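Local coordinates for ESX-1 secretion system protein EccA1 (PDB 4F3V), which probably hydrolyses ATP to power export of virulence factors through the ESX-1 type VII secretion system, and is represented here by its N-terminal tetratricopeptide-repeat domain, at residues R6-F11 / F29-Y35; E37-W43 / R59-R64; N82-A86 / T95-T99. One frame throughout, in Å; residues are numbered along the deposited sequence.

Contact 1 (R6-F11 / F29-Y35); sequences RLASLF and FTEITNY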
# COMPACT_ATOMS: atom_id res chain seq x y z
N ARG A 6 -30.01 7.48 -17.80
CA ARG A 6 -30.25 6.42 -16.83
C ARG A 6 -29.06 6.22 -15.88
O ARG A 6 -29.23 6.12 -14.67
CB ARG A 6 -30.56 5.11 -17.54
CG ARG A 6 -31.11 4.04 -16.60
CD ARG A 6 -31.63 2.78 -17.30
NE ARG A 6 -31.72 1.67 -16.33
CZ ARG A 6 -30.83 0.68 -16.21
NH1 ARG A 6 -29.79 0.56 -17.04
NH2 ARG A 6 -31.01 -0.24 -15.26
N LEU A 7 -27.85 6.16 -16.43
CA LEU A 7 -26.63 5.94 -15.63
C LEU A 7 -26.35 7.12 -14.69
O LEU A 7 -25.92 6.92 -13.56
CB LEU A 7 -25.42 5.68 -16.55
CG LEU A 7 -25.48 4.46 -17.46
CD1 LEU A 7 -24.10 4.24 -18.11
CD2 LEU A 7 -25.96 3.22 -16.74
N ALA A 8 -26.58 8.33 -15.19
CA ALA A 8 -26.50 9.55 -14.38
C ALA A 8 -27.37 9.44 -13.13
O ALA A 8 -26.92 9.68 -12.01
CB ALA A 8 -26.96 10.77 -15.19
N SER A 9 -28.63 9.12 -13.36
CA SER A 9 -29.57 9.09 -12.28
C SER A 9 -29.23 7.90 -11.31
O SER A 9 -29.35 8.05 -10.12
CB SER A 9 -31.00 9.10 -12.85
OG SER A 9 -31.43 7.81 -13.16
N LEU A 10 -28.75 6.77 -11.82
CA LEU A 10 -28.29 5.67 -10.96
C LEU A 10 -27.09 6.10 -10.10
O LEU A 10 -27.02 5.79 -8.91
CB LEU A 10 -27.89 4.43 -11.77
CG LEU A 10 -29.00 3.57 -12.41
CD1 LEU A 10 -28.32 2.53 -13.30
CD2 LEU A 10 -29.90 2.92 -11.40
N PHE A 11 -26.17 6.86 -10.70
CA PHE A 11 -25.02 7.35 -9.95
C PHE A 11 -25.41 8.31 -8.83
O PHE A 11 -24.95 8.20 -7.69
CB PHE A 11 -24.01 8.05 -10.90
CG PHE A 11 -22.72 8.37 -10.23
CD1 PHE A 11 -21.73 7.45 -10.16
CD2 PHE A 11 -22.56 9.58 -9.56
CE1 PHE A 11 -20.55 7.74 -9.49
CE2 PHE A 11 -21.40 9.88 -8.88
CZ PHE A 11 -20.39 8.96 -8.84
N PHE A 29 -24.11 1.18 -8.19
CA PHE A 29 -22.82 1.34 -8.87
C PHE A 29 -22.54 0.12 -9.77
O PHE A 29 -22.01 0.26 -10.87
CB PHE A 29 -21.67 1.51 -7.88
CG PHE A 29 -21.68 2.81 -7.12
CD1 PHE A 29 -21.69 4.04 -7.78
CD2 PHE A 29 -21.62 2.82 -5.76
CE1 PHE A 29 -21.64 5.23 -7.09
CE2 PHE A 29 -21.57 4.00 -5.05
CZ PHE A 29 -21.58 5.22 -5.71
N THR A 30 -22.94 -1.07 -9.33
CA THR A 30 -22.73 -2.28 -10.10
C THR A 30 -23.62 -2.32 -11.33
O THR A 30 -23.20 -2.77 -12.39
CB THR A 30 -22.95 -3.52 -9.20
OG1 THR A 30 -21.98 -3.48 -8.15
CG2 THR A 30 -22.81 -4.82 -9.99
N GLU A 31 -24.85 -1.84 -11.19
CA GLU A 31 -25.73 -1.72 -12.33
C GLU A 31 -25.10 -0.80 -13.40
O GLU A 31 -25.17 -1.12 -14.59
CB GLU A 31 -27.07 -1.14 -11.88
CG GLU A 31 -28.13 -1.05 -12.96
CD GLU A 31 -28.74 -2.37 -13.32
OE1 GLU A 31 -28.39 -3.41 -12.74
OE2 GLU A 31 -29.61 -2.37 -14.19
N ILE A 32 -24.46 0.29 -12.98
CA ILE A 32 -23.77 1.18 -13.94
C ILE A 32 -22.64 0.45 -14.67
O ILE A 32 -22.60 0.43 -15.91
CB ILE A 32 -23.24 2.46 -13.27
CG1 ILE A 32 -24.41 3.28 -12.71
CG2 ILE A 32 -22.37 3.26 -14.27
CD1 ILE A 32 -23.99 4.27 -11.66
N THR A 33 -21.76 -0.21 -13.91
CA THR A 33 -20.61 -0.90 -14.54
C THR A 33 -21.04 -2.07 -15.41
O THR A 33 -20.38 -2.36 -16.40
CB THR A 33 -19.55 -1.36 -13.53
OG1 THR A 33 -20.14 -2.31 -12.63
CG2 THR A 33 -19.00 -0.19 -12.75
N ASN A 34 -22.15 -2.72 -15.07
CA ASN A 34 -22.75 -3.73 -15.94
C ASN A 34 -23.13 -3.21 -17.31
O ASN A 34 -23.05 -3.95 -18.29
CB ASN A 34 -24.01 -4.35 -15.31
CG ASN A 34 -23.68 -5.36 -14.22
OD1 ASN A 34 -22.52 -5.69 -13.99
ND2 ASN A 34 -24.72 -5.89 -13.57
N TYR A 35 -23.57 -1.95 -17.39
CA TYR A 35 -23.95 -1.31 -18.66
C TYR A 35 -22.81 -0.55 -19.32
O TYR A 35 -22.83 -0.37 -20.51
CB TYR A 35 -25.12 -0.36 -18.44
CG TYR A 35 -26.44 -1.13 -18.44
CD1 TYR A 35 -26.80 -1.95 -17.35
CD2 TYR A 35 -27.30 -1.10 -19.53
CE1 TYR A 35 -27.98 -2.69 -17.36
CE2 TYR A 35 -28.49 -1.82 -19.55
CZ TYR A 35 -28.82 -2.61 -18.46
OH TYR A 35 -29.98 -3.33 -18.50

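Contact 2 (E37-W43 / R59-R64); sequences ESACDAW and RAWYSR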
# COMPACT_ATOMS: atom_id res chain seq x y z
N GLU A 37 -18.71 -0.64 -18.82
CA GLU A 37 -17.49 -1.08 -18.18
C GLU A 37 -16.42 0.01 -18.06
O GLU A 37 -15.48 -0.13 -17.30
CB GLU A 37 -16.96 -2.33 -18.86
CG GLU A 37 -16.33 -2.14 -20.20
CD GLU A 37 -15.75 -3.44 -20.72
OE1 GLU A 37 -15.82 -4.48 -20.02
OE2 GLU A 37 -15.21 -3.41 -21.84
N SER A 38 -16.58 1.10 -18.81
CA SER A 38 -15.65 2.22 -18.78
C SER A 38 -16.00 3.33 -17.79
O SER A 38 -15.32 4.33 -17.74
CB SER A 38 -15.62 2.80 -20.19
OG SER A 38 -15.05 1.83 -21.04
N ALA A 39 -17.05 3.13 -16.98
CA ALA A 39 -17.52 4.14 -16.05
C ALA A 39 -16.64 4.14 -14.80
O ALA A 39 -17.02 3.61 -13.75
CB ALA A 39 -18.99 3.93 -15.67
N CYS A 40 -15.48 4.74 -14.94
CA CYS A 40 -14.50 4.89 -13.87
C CYS A 40 -15.11 5.30 -12.52
O CYS A 40 -14.89 4.63 -11.52
CB CYS A 40 -13.47 5.92 -14.30
SG CYS A 40 -12.09 6.11 -13.14
N ASP A 41 -15.93 6.35 -12.51
CA ASP A 41 -16.53 6.84 -11.26
C ASP A 41 -17.38 5.79 -10.52
O ASP A 41 -17.41 5.77 -9.30
CB ASP A 41 -17.37 8.11 -11.50
CG ASP A 41 -16.53 9.27 -12.00
OD1 ASP A 41 -15.27 9.16 -11.99
OD2 ASP A 41 -17.12 10.30 -12.38
N ALA A 42 -18.04 4.92 -11.27
CA ALA A 42 -18.82 3.84 -10.66
C ALA A 42 -17.95 2.70 -10.11
O ALA A 42 -18.29 2.09 -9.10
CB ALA A 42 -19.88 3.32 -11.64
N TRP A 43 -16.83 2.40 -10.77
CA TRP A 43 -15.85 1.48 -10.19
C TRP A 43 -15.32 2.00 -8.88
O TRP A 43 -15.22 1.25 -7.91
CB TRP A 43 -14.70 1.17 -11.14
CG TRP A 43 -15.11 0.38 -12.36
CD1 TRP A 43 -15.21 0.85 -13.66
CD2 TRP A 43 -15.51 -1.02 -12.43
NE1 TRP A 43 -15.63 -0.14 -14.50
CE2 TRP A 43 -15.84 -1.29 -13.81
CE3 TRP A 43 -15.66 -2.03 -11.49
CZ2 TRP A 43 -16.27 -2.53 -14.24
CZ3 TRP A 43 -16.09 -3.28 -11.93
CH2 TRP A 43 -16.38 -3.52 -13.28
N ARG A 59 -10.18 -2.07 -13.13
CA ARG A 59 -11.09 -1.40 -14.04
C ARG A 59 -11.07 0.09 -13.82
O ARG A 59 -11.23 0.85 -14.78
CB ARG A 59 -12.50 -1.97 -13.92
CG ARG A 59 -12.57 -3.36 -14.50
CD ARG A 59 -13.12 -3.27 -15.91
NE ARG A 59 -12.80 -4.47 -16.66
CZ ARG A 59 -12.35 -4.50 -17.92
NH1 ARG A 59 -12.13 -3.39 -18.64
NH2 ARG A 59 -12.10 -5.67 -18.47
N ALA A 60 -10.93 0.51 -12.56
CA ALA A 60 -10.86 1.93 -12.25
C ALA A 60 -9.62 2.50 -12.93
O ALA A 60 -9.68 3.55 -13.60
CB ALA A 60 -10.84 2.17 -10.75
N TRP A 61 -8.51 1.78 -12.83
CA TRP A 61 -7.27 2.19 -13.47
C TRP A 61 -7.35 2.20 -14.98
O TRP A 61 -6.91 3.16 -15.65
CB TRP A 61 -6.15 1.28 -13.00
CG TRP A 61 -4.91 1.37 -13.85
CD1 TRP A 61 -4.43 0.43 -14.74
CD2 TRP A 61 -4.01 2.49 -13.94
NE1 TRP A 61 -3.29 0.88 -15.35
CE2 TRP A 61 -2.98 2.11 -14.90
CE3 TRP A 61 -3.94 3.72 -13.35
CZ2 TRP A 61 -1.94 2.95 -15.25
CZ3 TRP A 61 -2.87 4.57 -13.70
CH2 TRP A 61 -1.89 4.18 -14.62
N TYR A 62 -7.89 1.13 -15.55
CA TYR A 62 -8.00 0.98 -17.01
C TYR A 62 -8.87 2.09 -17.63
O TYR A 62 -8.59 2.56 -18.73
CB TYR A 62 -8.58 -0.40 -17.33
CG TYR A 62 -8.56 -0.78 -18.79
CD1 TYR A 62 -7.47 -1.48 -19.34
CD2 TYR A 62 -9.64 -0.48 -19.63
CE1 TYR A 62 -7.46 -1.83 -20.70
CE2 TYR A 62 -9.65 -0.84 -20.97
CZ TYR A 62 -8.56 -1.51 -21.51
OH TYR A 62 -8.56 -1.85 -22.86
N SER A 63 -9.91 2.51 -16.91
CA SER A 63 -10.81 3.57 -17.37
C SER A 63 -10.49 4.97 -16.79
O SER A 63 -11.34 5.89 -16.81
CB SER A 63 -12.27 3.17 -17.03
OG SER A 63 -12.49 3.08 -15.65
N ARG A 64 -9.26 5.15 -16.30
CA ARG A 64 -8.87 6.38 -15.63
C ARG A 64 -9.07 7.69 -16.45
O ARG A 64 -9.27 8.76 -15.87
CB ARG A 64 -7.40 6.29 -15.21
CG ARG A 64 -6.41 6.20 -16.35
CD ARG A 64 -5.02 5.86 -15.85
NE ARG A 64 -4.07 5.70 -16.95
CZ ARG A 64 -3.90 4.60 -17.67
NH1 ARG A 64 -4.64 3.51 -17.47
NH2 ARG A 64 -2.97 4.58 -18.60
O HOH W 1 -12.70 -0.42 -18.18

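Contact 3 (N82-A86 / T95-T99); sequences NARIA and TYPVT. With SO4 (sulfate ion), chain D.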
# COMPACT_ATOMS: atom_id res chain seq x y z
N ASN A 82 -15.80 10.23 -0.70
CA ASN A 82 -14.84 9.88 0.36
C ASN A 82 -14.31 8.46 0.20
O ASN A 82 -14.18 7.72 1.18
CB ASN A 82 -15.42 10.09 1.76
CG ASN A 82 -15.71 11.54 2.07
OD1 ASN A 82 -14.87 12.42 1.87
ND2 ASN A 82 -16.93 11.82 2.57
N ALA A 83 -14.02 8.05 -1.04
CA ALA A 83 -13.39 6.75 -1.30
C ALA A 83 -11.90 6.85 -0.90
O ALA A 83 -11.30 7.92 -1.01
CB ALA A 83 -13.54 6.36 -2.75
N ARG A 84 -11.36 5.75 -0.37
CA ARG A 84 -9.95 5.67 0.02
C ARG A 84 -9.41 4.35 -0.48
O ARG A 84 -10.16 3.39 -0.58
CB ARG A 84 -9.80 5.76 1.54
CG ARG A 84 -10.33 7.06 2.15
CD ARG A 84 -10.01 7.15 3.64
NE ARG A 84 -8.57 7.36 3.88
CZ ARG A 84 -7.94 8.54 3.90
NH1 ARG A 84 -8.57 9.69 3.71
NH2 ARG A 84 -6.63 8.56 4.08
N ILE A 85 -8.12 4.30 -0.81
CA ILE A 85 -7.46 3.06 -1.25
C ILE A 85 -6.20 2.78 -0.39
O ILE A 85 -5.60 3.69 0.20
CB ILE A 85 -7.10 3.03 -2.75
CG1 ILE A 85 -6.56 4.37 -3.26
CG2 ILE A 85 -8.30 2.60 -3.60
CD1 ILE A 85 -5.10 4.63 -3.00
N ALA A 86 -5.80 1.52 -0.32
CA ALA A 86 -4.64 1.06 0.46
C ALA A 86 -3.32 1.33 -0.26
O ALA A 86 -3.20 1.05 -1.45
CB ALA A 86 -4.81 -0.44 0.76
N THR A 95 -3.88 4.46 4.14
CA THR A 95 -4.82 4.68 3.03
C THR A 95 -4.65 6.09 2.49
O THR A 95 -4.05 6.95 3.15
CB THR A 95 -6.26 4.38 3.48
OG1 THR A 95 -6.62 5.25 4.55
CG2 THR A 95 -6.35 2.95 3.97
N TYR A 96 -5.20 6.32 1.30
CA TYR A 96 -5.06 7.59 0.59
C TYR A 96 -6.42 7.91 -0.05
O TYR A 96 -7.06 7.01 -0.59
CB TYR A 96 -3.97 7.42 -0.48
CG TYR A 96 -3.48 8.73 -1.01
CD1 TYR A 96 -2.52 9.46 -0.31
CD2 TYR A 96 -3.99 9.25 -2.20
CE1 TYR A 96 -2.10 10.69 -0.77
CE2 TYR A 96 -3.57 10.47 -2.67
CZ TYR A 96 -2.62 11.19 -1.95
OH TYR A 96 -2.19 12.40 -2.45
N PRO A 97 -6.89 9.16 0.05
CA PRO A 97 -8.20 9.50 -0.53
C PRO A 97 -8.20 9.57 -2.07
O PRO A 97 -7.26 10.08 -2.67
CB PRO A 97 -8.50 10.88 0.08
CG PRO A 97 -7.15 11.49 0.25
CD PRO A 97 -6.27 10.33 0.71
N VAL A 98 -9.24 9.05 -2.69
CA VAL A 98 -9.34 9.02 -4.14
C VAL A 98 -9.99 10.34 -4.52
O VAL A 98 -11.23 10.46 -4.46
CB VAL A 98 -10.15 7.82 -4.64
CG1 VAL A 98 -10.13 7.73 -6.17
CG2 VAL A 98 -9.62 6.53 -4.06
N THR A 99 -9.17 11.35 -4.83
CA THR A 99 -9.67 12.64 -5.30
C THR A 99 -9.18 13.04 -6.69
O THR A 99 -9.55 14.08 -7.22
CB THR A 99 -9.29 13.73 -4.30
OG1 THR A 99 -7.89 13.91 -4.33
CG2 THR A 99 -9.72 13.34 -2.84
S SO4 D . -6.13 12.25 4.53
O1 SO4 D . -6.18 12.32 6.01
O2 SO4 D . -5.66 10.90 4.15
O3 SO4 D . -7.47 12.46 3.95
O4 SO4 D . -5.19 13.28 4.03
O HOH W 2 -13.57 9.86 -3.17

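Contact 1 (R6-F11 / F29-Y35)
Ile32 lies across the backbone turn between Leu7 and Phe11, its CD1 3.8 Å from Leu7 O and 3.5 Å from Phe11 N, and it loses more surface to the partner segment than any other residue here. The two segments belong to helices 2-17 and 22-35, an antiparallel helical hairpin at the N-terminal end of the tetratricopeptide-repeat (TPR) domain; over these short segments the axes come within 9.3 Å at an angle of 156°. Leu10 extends the apolar seam, with CB 3.8 Å from Ile32 CG1 and CD1 3.6 Å from the aliphatic CG of Glu31, while Leu7 CD2 reaches Tyr35 CB at 4.1 Å. At one end of the seam Phe29 directs its ring edge toward the face of Phe11 in an offset edge-to-face pair, the centroids 5.6 Å apart and the planes at 65°. The same residues join the hairpin to the rest of the domain: Phe11 and Ile32 touch Leu70 of helix 69-72, and Ile32 also packs on Ala42 of helix 40-48. The other end is more open and polar. There the extended side chain of Arg6 crosses to helix 22-35 and serves two partners at once. Its guanidinium lies over the face of Tyr35 in a cation-pi contact, with Arg6 CZ 4.7 Å from the ring centroid and 18° off the normal. Glu31 takes the edge of the same group, accepting a hydrogen bond within a salt bridge from Arg6 NH2 to Glu31 OE2 at 2.8 Å.

Contact 2 (E37-W43 / R59-R64)
Glu37 opens the segment with its carboxylate above the face of the Arg59 guanidinium; Glu37 OE1 and Arg59 NH1 are 4.1 Å apart, so the charges attract at a distance without forming a salt bridge. The backbone of Glu37 makes the more definite link: a water donates to Glu37 O at 2.9 Å and accepts from Arg59 NH1 at 3.1 Å. Ser38 follows with its carbonyl O 3.3 Å from Ser63 CB, and the same oxygen accepts from Cys40 N at 2.8 Å, closing an inverse gamma turn centred on Ala39. That residue occupies the N-cap position of helix 40-48 and points its CB away from segment 59-64, and its side chain touches Ile32 and Leu70. The start of one helix is thus set against the end of another, helix 54-62, within the all-helical part of this TPR domain. Cys40 meets this end closely: its CA is 3.2 Å from Ser63 OG, whose hydroxyl donates back to Arg59 O at 2.7 Å, while Cys40 SG lies 4.1 Å from Arg64 CA. Cys40 and Ala60 both also touch Ile104 of helix 101-115, which borders this side of the junction. One turn further on, Trp43 faces helix 54-62 squarely. Arg59 CB sits over its five-membered ring in a CH-pi contact, 3.5 Å from the centroid and 14° off the normal, and Trp43 CB packs on Ala60 CB at 4.0 Å. Trp43 NE1 donates a hydrogen bond to Glu37 O at 2.8 Å, the same carbonyl that accepts from the water.

Contact 3 (N82-A86 / T95-T99)
Backbone pairing accounts for most of the polar groups between these segments. In the hydrogen-bonded pair Ile85 and Tyr96, Ile85 N donates to Tyr96 O and Tyr96 N to Ile85 O, both at 2.9 Å. Beyond the non-hydrogen-bonded pair of Arg84 and Pro97, whose imide nitrogen has no proton, Val98 N donates to Ala83 O at 2.9 Å. A water continues the ladder, accepting from Ala83 N at 2.8 Å and donating to Val98 O at 2.7 Å. On the face bearing Arg84, Thr95 and Pro97, the guanidinium folds back over the second strand. Arg84 NE donates to Thr95 OG1 at 3.0 Å. Arg84 NH2 adds a weak bond to Thr95 O at 3.2 Å. The NH1/NH2 edge binds a sulfate ion, probably from the crystallisation liquor: Arg84 NH2 to sulfate O2 at 2.5 Å and Arg84 NH1 to sulfate O3 at 3.0 Å. On the face of Ile85 and Tyr96 the contacts are apolar: Ile85 CD1 is 3.9 Å from Tyr96 CB, and Ile85 CG1 reaches Val98 CG2 at 3.8 Å; Val98 continues onto Ile44 and Ile104. This is a short antiparallel beta hairpin, inserted between helices 69-72 and 101-115 of the TPR domain.

How the contacts relate
The contacts follow one another along the chain, and each mixes buried residues with exposed ones. Contacts 1 and 2 are joined where the successive helices 22-35 and 40-48 pack together, Thr33 CG2 3.5 Å from Trp43 CE2. Contact 3 touches neither, its centre about 15 Å from that of contact 2 and about 21 Å from that of contact 1, yet Ile104 of helix 101-115 meets contacts 2 and 3. Contact 1, farthest from the chain's centre, relies on side chains, with charge at its open end; contact 2 has no clear direct hydrogen bond between its segments and adds a bridging water and a CH-pi contact on Trp43; contact 3, nearest the centre, relies on main-chain hydrogen bonds.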